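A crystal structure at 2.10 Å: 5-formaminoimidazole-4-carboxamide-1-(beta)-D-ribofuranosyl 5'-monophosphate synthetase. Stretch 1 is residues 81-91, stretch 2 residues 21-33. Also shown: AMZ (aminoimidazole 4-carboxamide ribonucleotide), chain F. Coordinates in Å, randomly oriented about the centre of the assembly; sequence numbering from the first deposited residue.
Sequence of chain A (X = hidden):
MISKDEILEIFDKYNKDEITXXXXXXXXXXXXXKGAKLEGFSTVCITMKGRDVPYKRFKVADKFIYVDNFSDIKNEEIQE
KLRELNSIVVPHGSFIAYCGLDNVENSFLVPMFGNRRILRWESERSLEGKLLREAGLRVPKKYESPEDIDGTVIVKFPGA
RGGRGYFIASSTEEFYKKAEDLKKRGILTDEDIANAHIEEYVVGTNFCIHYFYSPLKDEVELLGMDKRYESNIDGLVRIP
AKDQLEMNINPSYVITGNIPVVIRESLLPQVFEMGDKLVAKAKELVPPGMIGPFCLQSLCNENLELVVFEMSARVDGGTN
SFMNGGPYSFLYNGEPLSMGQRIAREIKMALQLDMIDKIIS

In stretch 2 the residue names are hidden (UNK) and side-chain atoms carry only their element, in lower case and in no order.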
ATOM      1  N   LYS A  81      21.655 -19.746 -23.914  1.00 53.65           N
ATOM      2  CA  LYS A  81      21.563 -19.269 -22.545  1.00 56.99           C
ATOM      3  C   LYS A  81      20.126 -18.883 -22.202  1.00 57.87           C
ATOM      4  O   LYS A  81      19.630 -19.223 -21.131  1.00 62.69           O
ATOM      5  CB  LYS A  81      22.485 -18.074 -22.332  1.00 53.00           C
ATOM      6  CG  LYS A  81      23.927 -18.335 -22.694  1.00 57.22           C
ATOM      7  CD  LYS A  81      24.797 -17.164 -22.275  1.00 60.42           C
ATOM      8  CE  LYS A  81      26.250 -17.384 -22.647  1.00 62.64           C
ATOM      9  NZ  LYS A  81      27.082 -16.221 -22.249  1.00 59.64           N
ATOM     10  N   LEU A  82      19.461 -18.184 -23.118  1.00 51.26           N
ATOM     11  CA  LEU A  82      18.087 -17.744 -22.893  1.00 47.93           C
ATOM     12  C   LEU A  82      17.136 -18.923 -22.778  1.00 49.70           C
ATOM     13  O   LEU A  82      16.174 -18.887 -22.007  1.00 47.11           O
ATOM     14  CB  LEU A  82      17.616 -16.805 -24.008  1.00 45.17           C
ATOM     15  CG  LEU A  82      18.199 -15.391 -24.067  1.00 45.11           C
ATOM     16  CD1 LEU A  82      17.725 -14.676 -25.329  1.00 45.37           C
ATOM     17  CD2 LEU A  82      17.827 -14.594 -22.823  1.00 41.40           C
ATOM     18  N   ARG A  83      17.402 -19.966 -23.554  1.00 52.36           N
ATOM     19  CA  ARG A  83      16.571 -21.162 -23.523  1.00 55.59           C
ATOM     20  C   ARG A  83      16.823 -21.978 -22.258  1.00 50.50           C
ATOM     21  O   ARG A  83      15.911 -22.609 -21.734  1.00 46.01           O
ATOM     22  CB  ARG A  83      16.804 -22.022 -24.768  1.00 57.88           C
ATOM     23  CG  ARG A  83      15.942 -21.645 -25.969  1.00 57.21           C
ATOM     24  CD  ARG A  83      16.102 -22.676 -27.076  1.00 58.22           C
ATOM     25  NE  ARG A  83      17.510 -22.853 -27.418  1.00 58.95           N
ATOM     26  CZ  ARG A  83      18.065 -22.447 -28.555  1.00 59.14           C
ATOM     27  NH1 ARG A  83      17.325 -21.854 -29.483  1.00 50.66           N
ATOM     28  NH2 ARG A  83      19.360 -22.644 -28.767  1.00 56.94           N
ATOM     29  N   GLU A  84      18.061 -21.952 -21.773  1.00 48.78           N
ATOM     30  CA  GLU A  84      18.437 -22.699 -20.576  1.00 58.43           C
ATOM     31  C   GLU A  84      17.945 -21.996 -19.317  1.00 57.57           C
ATOM     32  O   GLU A  84      17.900 -22.590 -18.239  1.00 56.11           O
ATOM     33  CB  GLU A  84      19.955 -22.871 -20.503  1.00 58.73           C
ATOM     34  CG  GLU A  84      20.522 -23.898 -21.472  1.00 70.01           C
ATOM     35  CD  GLU A  84      22.043 -23.939 -21.455  1.00 73.79           C
ATOM     36  OE1 GLU A  84      22.654 -23.189 -20.660  1.00 79.19           O
ATOM     37  OE2 GLU A  84      22.630 -24.719 -22.238  1.00 80.05           O
ATOM     38  N   LEU A  85      17.585 -20.724 -19.464  1.00 53.49           N
ATOM     39  CA  LEU A  85      17.095 -19.920 -18.357  1.00 39.52           C
ATOM     40  C   LEU A  85      15.582 -19.900 -18.353  1.00 39.87           C
ATOM     41  O   LEU A  85      14.966 -19.261 -17.499  1.00 46.43           O
ATOM     42  CB  LEU A  85      17.640 -18.495 -18.449  1.00 39.60           C
ATOM     43  CG  LEU A  85      19.085 -18.327 -17.980  1.00 40.87           C
ATOM     44  CD1 LEU A  85      19.592 -16.947 -18.329  1.00 46.26           C
ATOM     45  CD2 LEU A  85      19.197 -18.577 -16.485  1.00 46.25           C
ATOM     46  N   ASN A  86      14.986 -20.608 -19.310  1.00 36.02           N
ATOM     47  CA  ASN A  86      13.526 -20.667 -19.448  1.00 41.77           C
ATOM     48  C   ASN A  86      12.886 -19.297 -19.706  1.00 42.81           C
ATOM     49  O   ASN A  86      11.760 -19.028 -19.275  1.00 41.54           O
ATOM     50  CB  ASN A  86      12.896 -21.344 -18.227  1.00 43.92           C
ATOM     51  CG  ASN A  86      13.530 -22.690 -17.920  1.00 44.69           C
ATOM     52  OD1 ASN A  86      13.285 -23.680 -18.614  1.00 44.59           O
ATOM     53  ND2 ASN A  86      14.354 -22.730 -16.882  1.00 40.00           N
ATOM     54  N   SER A  87      13.609 -18.447 -20.432  1.00 44.66           N
ATOM     55  CA  SER A  87      13.172 -17.078 -20.710  1.00 33.63           C
ATOM     56  C   SER A  87      12.144 -16.966 -21.824  1.00 35.47           C
ATOM     57  O   SER A  87      12.318 -17.535 -22.908  1.00 40.58           O
ATOM     58  CB  SER A  87      14.370 -16.211 -21.075  1.00 34.66           C
ATOM     59  OG  SER A  87      15.379 -16.256 -20.080  1.00 37.13           O
ATOM     60  N   ILE A  88      11.068 -16.235 -21.544  1.00 33.87           N
ATOM     61  CA  ILE A  88      10.212 -15.681 -22.585  1.00 27.20           C
ATOM     62  C   ILE A  88      10.718 -14.264 -22.851  1.00 42.30           C
ATOM     63  O   ILE A  88      10.742 -13.427 -21.942  1.00 44.98           O
ATOM     64  CB  ILE A  88       8.751 -15.604 -22.149  1.00 32.53           C
ATOM     65  CG1 ILE A  88       8.201 -17.003 -21.844  1.00 35.58           C
ATOM     66  CG2 ILE A  88       7.900 -14.893 -23.211  1.00 28.67           C
ATOM     67  CD1 ILE A  88       6.763 -16.994 -21.354  1.00 35.63           C
ATOM     68  N   VAL A  89      11.137 -14.004 -24.088  1.00 42.97           N
ATOM     69  CA  VAL A  89      11.668 -12.691 -24.460  1.00 42.28           C
ATOM     70  C   VAL A  89      10.558 -11.690 -24.764  1.00 38.89           C
ATOM     71  O   VAL A  89       9.615 -11.995 -25.501  1.00 38.24           O
ATOM     72  CB  VAL A  89      12.611 -12.778 -25.675  1.00 48.84           C
ATOM     73  CG1 VAL A  89      12.960 -11.379 -26.189  1.00 45.93           C
ATOM     74  CG2 VAL A  89      13.872 -13.546 -25.307  1.00 47.16           C
ATOM     75  N   VAL A  90      10.667 -10.500 -24.180  1.00 35.49           N
ATOM     76  CA  VAL A  90       9.754  -9.403 -24.512  1.00 37.57           C
ATOM     77  C   VAL A  90      10.446  -8.480 -25.520  1.00 36.90           C
ATOM     78  O   VAL A  90      11.467  -7.858 -25.213  1.00 36.17           O
ATOM     79  CB  VAL A  90       9.302  -8.620 -23.255  1.00 34.84           C
ATOM     80  CG1 VAL A  90       8.457  -7.408 -23.639  1.00 34.32           C
ATOM     81  CG2 VAL A  90       8.515  -9.538 -22.319  1.00 30.71           C
ATOM     82  N   PRO A  91       9.908  -8.420 -26.743  1.00 36.64           N
ATOM     83  CA  PRO A  91      10.563  -7.672 -27.804  1.00 41.28           C
ATOM     84  C   PRO A  91      10.291  -6.174 -27.713  1.00 39.49           C
ATOM     85  O   PRO A  91       9.233  -5.750 -27.229  1.00 45.27           O
ATOM     86  CB  PRO A  91       9.921  -8.245 -29.066  1.00 36.85           C
ATOM     87  CG  PRO A  91       8.542  -8.591 -28.638  1.00 42.20           C
ATOM     88  CD  PRO A  91       8.656  -9.050 -27.202  1.00 38.46           C
ATOM     89  N   UNK A  21      11.530 -13.815 -17.416  1.00 36.42           N
ATOM     90  CA  UNK A  21      11.245 -12.846 -18.467  1.00 33.12           C
ATOM     91  C   UNK A  21      12.537 -12.171 -18.852  1.00 30.93           C
ATOM     92  O   UNK A  21      13.265 -11.672 -17.990  1.00 35.03           O
ATOM     93  c   UNK A  21      10.184 -10.606 -18.984  1.00 30.16           C
ATOM     94  c   UNK A  21      10.194 -11.810 -18.027  1.00 32.96           C
ATOM     95  c   UNK A  21       8.816 -12.473 -17.972  1.00 29.41           C
ATOM     96  c   UNK A  21       7.725 -11.599 -17.407  1.00 29.55           C
ATOM     97  N   UNK A  22      12.845 -12.193 -20.145  1.00 33.43           N
ATOM     98  CA  UNK A  22      14.070 -11.581 -20.635  1.00 35.79           C
ATOM     99  C   UNK A  22      13.810 -10.498 -21.694  1.00 33.97           C
ATOM    100  O   UNK A  22      12.781 -10.496 -22.379  1.00 29.28           O
ATOM    101  c   UNK A  22      15.013 -12.646 -21.181  1.00 35.20           C
ATOM    102  N   UNK A  23      14.764  -9.585 -21.815  1.00 30.56           N
ATOM    103  CA  UNK A  23      14.710  -8.537 -22.813  1.00 36.22           C
ATOM    104  C   UNK A  23      16.095  -7.916 -22.891  1.00 36.19           C
ATOM    105  O   UNK A  23      16.937  -8.154 -22.025  1.00 34.97           O
ATOM    106  o   UNK A  23      13.216  -6.789 -23.643  1.00 40.83           O
ATOM    107  c   UNK A  23      13.655  -7.460 -22.453  1.00 36.90           C
ATOM    108  c   UNK A  23      14.219  -6.455 -21.470  1.00 29.47           C
ATOM    109  N   UNK A  24      16.339  -7.139 -23.941  1.00 40.14           N
ATOM    110  CA  UNK A  24      17.612  -6.438 -24.086  1.00 34.68           C
ATOM    111  C   UNK A  24      17.581  -5.156 -23.272  1.00 27.49           C
ATOM    112  O   UNK A  24      16.568  -4.462 -23.235  1.00 36.46           O
ATOM    113  c   UNK A  24      17.904  -6.141 -25.570  1.00 37.08           C
ATOM    114  c   UNK A  24      19.003  -5.125 -25.899  1.00 38.92           C
ATOM    115  c   UNK A  24      18.960  -4.728 -27.371  1.00 41.24           C
ATOM    116  c   UNK A  24      20.368  -5.672 -25.538  1.00 40.78           C
ATOM    117  N   UNK A  25      18.701  -4.834 -22.637  1.00 28.35           N
ATOM    118  CA  UNK A  25      18.783  -3.683 -21.759  1.00 28.72           C
ATOM    119  C   UNK A  25      18.804  -2.344 -22.479  1.00 33.18           C
ATOM    120  O   UNK A  25      19.848  -1.705 -22.585  1.00 27.64           O
ATOM    121  N   UNK A  26      17.637  -1.910 -22.945  1.00 27.33           N
ATOM    122  CA  UNK A  26      17.505  -0.640 -23.644  1.00 28.57           C
ATOM    123  C   UNK A  26      16.046  -0.389 -23.971  1.00 31.05           C
ATOM    124  O   UNK A  26      15.191  -1.232 -23.702  1.00 31.41           O
ATOM    125  o   UNK A  26      18.317   0.622 -25.551  1.00 38.42           O
ATOM    126  c   UNK A  26      18.307  -0.664 -24.954  1.00 30.59           C
ATOM    127  N   UNK A  27      15.778   0.769 -24.575  1.00 32.76           N
ATOM    128  CA  UNK A  27      14.458   1.106 -25.115  1.00 29.56           C
ATOM    129  C   UNK A  27      13.385   1.300 -24.043  1.00 31.76           C
ATOM    130  O   UNK A  27      13.042   2.429 -23.705  1.00 30.11           O
ATOM    131  n   UNK A  27      11.539   0.073 -26.694  1.00 30.35           N
ATOM    132  c   UNK A  27      12.821   0.506 -26.944  1.00 32.77           C
ATOM    133  c   UNK A  27      10.711   0.626 -27.563  1.00 38.67           C
ATOM    134  c   UNK A  27      12.735   1.350 -28.001  1.00 32.07           C
ATOM    135  c   UNK A  27      13.996   0.066 -26.130  1.00 23.55           C
ATOM    136  n   UNK A  27      11.412   1.407 -28.367  1.00 37.65           N
ATOM    137  N   UNK A  28      12.852   0.188 -23.532  1.00 36.75           N
ATOM    138  CA  UNK A  28      11.807   0.208 -22.513  1.00 28.54           C
ATOM    139  C   UNK A  28      12.048  -0.863 -21.444  1.00 34.71           C
ATOM    140  O   UNK A  28      11.155  -1.184 -20.666  1.00 35.96           O
ATOM    141  c   UNK A  28      10.421  -0.039 -23.140  1.00 36.44           C
ATOM    142  o   UNK A  28      10.519  -1.075 -24.129  1.00 27.21           O
ATOM    143  c   UNK A  28       9.883   1.237 -23.797  1.00 35.41           C
ATOM    144  N   UNK A  29      13.258  -1.409 -21.400  1.00 35.06           N
ATOM    145  CA  UNK A  29      13.530  -2.566 -20.554  1.00 36.72           C
ATOM    146  C   UNK A  29      13.333  -2.288 -19.059  1.00 33.15           C
ATOM    147  O   UNK A  29      12.923  -3.172 -18.310  1.00 39.42           O
ATOM    148  o   UNK A  29      15.903  -2.200 -20.321  1.00 34.63           O
ATOM    149  c   UNK A  29      14.933  -3.105 -20.811  1.00 29.21           C
ATOM    150  N   UNK A  30      13.612  -1.063 -18.627  1.00 34.28           N
ATOM    151  CA  UNK A  30      13.519  -0.734 -17.198  1.00 30.43           C
ATOM    152  C   UNK A  30      12.181  -1.113 -16.572  1.00 24.18           C
ATOM    153  O   UNK A  30      12.160  -1.684 -15.488  1.00 29.35           O
ATOM    154  c   UNK A  30      13.837   0.733 -16.933  1.00 23.98           C
ATOM    155  c   UNK A  30      15.550   2.562 -16.770  1.00 21.92           C
ATOM    156  c   UNK A  30      15.330   1.072 -16.962  1.00 25.74           C
ATOM    157  c   UNK A  30      16.072   0.279 -15.919  1.00 26.53           C
ATOM    158  N   UNK A  31      11.075  -0.812 -17.243  1.00 21.28           N
ATOM    159  CA  UNK A  31       9.771  -1.175 -16.700  1.00 23.82           C
ATOM    160  C   UNK A  31       9.306  -2.546 -17.167  1.00 28.94           C
ATOM    161  O   UNK A  31       8.448  -3.161 -16.539  1.00 32.09           O
ATOM    162  c   UNK A  31       8.897   1.145 -19.217  1.00 25.60           C
ATOM    163  n   UNK A  31       8.285   0.963 -20.432  1.00 25.91           N
ATOM    164  c   UNK A  31       8.709  -0.093 -16.942  1.00 24.72           C
ATOM    165  c   UNK A  31       7.472  -0.074 -20.354  1.00 24.56           C
ATOM    166  c   UNK A  31       8.424   0.186 -18.386  1.00 30.17           C
ATOM    167  n   UNK A  31       7.526  -0.552 -19.125  1.00 33.22           N
ATOM    168  N   UNK A  32       9.881  -3.033 -18.261  1.00 24.13           N
ATOM    169  CA  UNK A  32       9.664  -4.413 -18.655  1.00 27.87           C
ATOM    170  C   UNK A  32      10.219  -5.341 -17.577  1.00 29.67           C
ATOM    171  O   UNK A  32       9.581  -6.329 -17.205  1.00 27.28           O
ATOM    172  c   UNK A  32       9.543  -4.172 -21.169  1.00 32.34           C
ATOM    173  c   UNK A  32      10.485  -6.264 -20.168  1.00 29.64           C
ATOM    174  c   UNK A  32      10.344  -4.750 -20.002  1.00 33.02           C
ATOM    175  c   UNK A  32      10.286  -4.220 -22.516  1.00 28.30           C
ATOM    176  N   UNK A  33      11.414  -5.022 -17.086  1.00 26.17           N
ATOM    177  CA  UNK A  33      12.058  -5.839 -16.071  1.00 32.48           C
ATOM    178  C   UNK A  33      11.437  -5.573 -14.690  1.00 37.54           C
ATOM    179  O   UNK A  33      11.097  -6.513 -13.966  1.00 35.58           O
ATOM    180  c   UNK A  33      15.818  -5.649 -17.242  1.00 31.75           C
ATOM    181  c   UNK A  33      14.333  -5.981 -17.354  1.00 33.55           C
ATOM    182  c   UNK A  33      13.575  -5.610 -16.071  1.00 28.76           C
ATOM    183  c   UNK A  33      14.138  -7.451 -17.724  1.00 37.97           C
TER
HETATM  184  O5  AMZ F 401      11.249   7.465 -25.877  1.00 35.53           O
HETATM  185  C6  AMZ F 401      10.804   7.163 -26.987  1.00 33.97           C
HETATM  186  N2  AMZ F 401       9.638   7.585 -27.469  1.00 26.89           N
HETATM  187  C3A AMZ F 401      11.597   6.262 -27.920  1.00 27.91           C
HETATM  188  C7A AMZ F 401      11.286   5.937 -29.228  1.00 31.41           C
HETATM  189  N3  AMZ F 401      10.227   6.336 -29.935  1.00 25.65           N
HETATM  190  N1  AMZ F 401      12.740   5.665 -27.606  1.00 32.69           N
HETATM  191  C5  AMZ F 401      13.131   4.975 -28.687  1.00 26.94           C
HETATM  192  N   AMZ F 401      12.243   5.144 -29.674  1.00 35.75           N
HETATM  193  C1  AMZ F 401      12.311   4.535 -31.024  1.00 40.42           C
HETATM  194  C2  AMZ F 401      13.104   5.384 -32.018  1.00 42.31           C
HETATM  195  C3  AMZ F 401      14.456   4.696 -32.074  1.00 45.06           C
HETATM  196  O2  AMZ F 401      14.971   4.776 -33.402  1.00 52.16           O
HETATM  197  O1  AMZ F 401      12.453   5.287 -33.291  1.00 50.91           O
HETATM  198  O   AMZ F 401      13.036   3.310 -30.828  1.00 38.43           O
HETATM  199  C   AMZ F 401      14.102   3.241 -31.781  1.00 48.29           C
HETATM  200  C4  AMZ F 401      15.261   2.493 -31.093  1.00 41.52           C
HETATM  201  O3  AMZ F 401      15.639   3.168 -29.897  1.00 32.80           O
HETATM  202  P   AMZ F 401      17.172   3.351 -29.552  1.00 35.93           P
HETATM  203  OP1 AMZ F 401      17.904   2.087 -29.279  1.00 38.70           O
HETATM  204  O4  AMZ F 401      17.848   4.131 -30.785  1.00 41.19           O
HETATM  205  OP2 AMZ F 401      17.258   4.354 -28.283  1.00 34.79           O

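Position 21 carries four side-chain carbons, forked at the first, with one arm two carbons long; the one-carbon arm lies 3.9 Å from CG2 of V90. That pattern is isoleucine, I21. Its CA sits 3.6 Å from O of I88, a CA-H...O contact with an angle of 144° at the hydrogen.

Position 22 has a single carbon, which lies 3.6 Å from CB of S87 and 3.8 Å from CD2 of L82. One carbon and nothing beyond it is alanine, A22. Its backbone is engaged on both polar atoms: N of A22 donates to O of I88 at 3.0 Å and 172°, and O of A22 accepts from N of V90 at 2.8 Å and 166°.

At position 23 the first carbon bears one oxygen and one carbon. The oxygen is 2.6 Å from O of V90, a short hydrogen bond in which the side chain is the donor, since a carbonyl can only accept. A branched hydroxyl of this kind is threonine, T23.

Position 24 shows four carbons forked at the second, none of them in contact with stretch 1, hence leucine, L24. Position 25 has no side-chain atoms and is glycine, G25. Position 26 has one carbon followed by one oxygen: serine, S26, out of reach of stretch 1, its hydroxyl bonded elsewhere in the structure.

Position 27 has one carbon and then a five-membered ring of three carbons and two nitrogens, which is histidine, H27. The ring presents its edge to the ligand, with CD2 of H27 3.5 Å from atom O of AMZ.

At position 28 the first carbon again holds one oxygen and one carbon, so this is threonine, T28. Its OG1 is hydrogen-bonded to ND1 of H27 at 3.0 Å. It occupies the N-cap position of the following helix, yet its side chain makes no capping bond.

Position 29, one carbon then one oxygen, is serine, S29. Position 30, four carbons forked at the second, is leucine, L30. Position 31 repeats the carbon-plus-imidazole pattern and is histidine, H31. None of these three touches stretch 1.

Position 32 has four carbons forked at the first, the longer arm ending 3.8 Å from CG1 of V90: isoleucine, I32, through its CD1. Position 33, four carbons forked at the second, is leucine, L33, without contact.

The contact is a parallel strand pairing, I88 with I21 and V89 with A22, whose CA atoms are 5.1 and 4.7 Å apart. The two backbone bonds of A22 bracket V89 and fix the register, and the T23 hydroxyl extends the polar link to V90. Side chains of I88 and I21 share one face of the sheet; those of V89 and A22 share the other, where the small A22 methyl also meets L82 and S87. V90 packs against both I21 and I32, tying strand and helix of stretch 2 to the same residue. Together the stretches bury 355 Å².

Stretch 2 21-33: IATLGSHTSLHIL
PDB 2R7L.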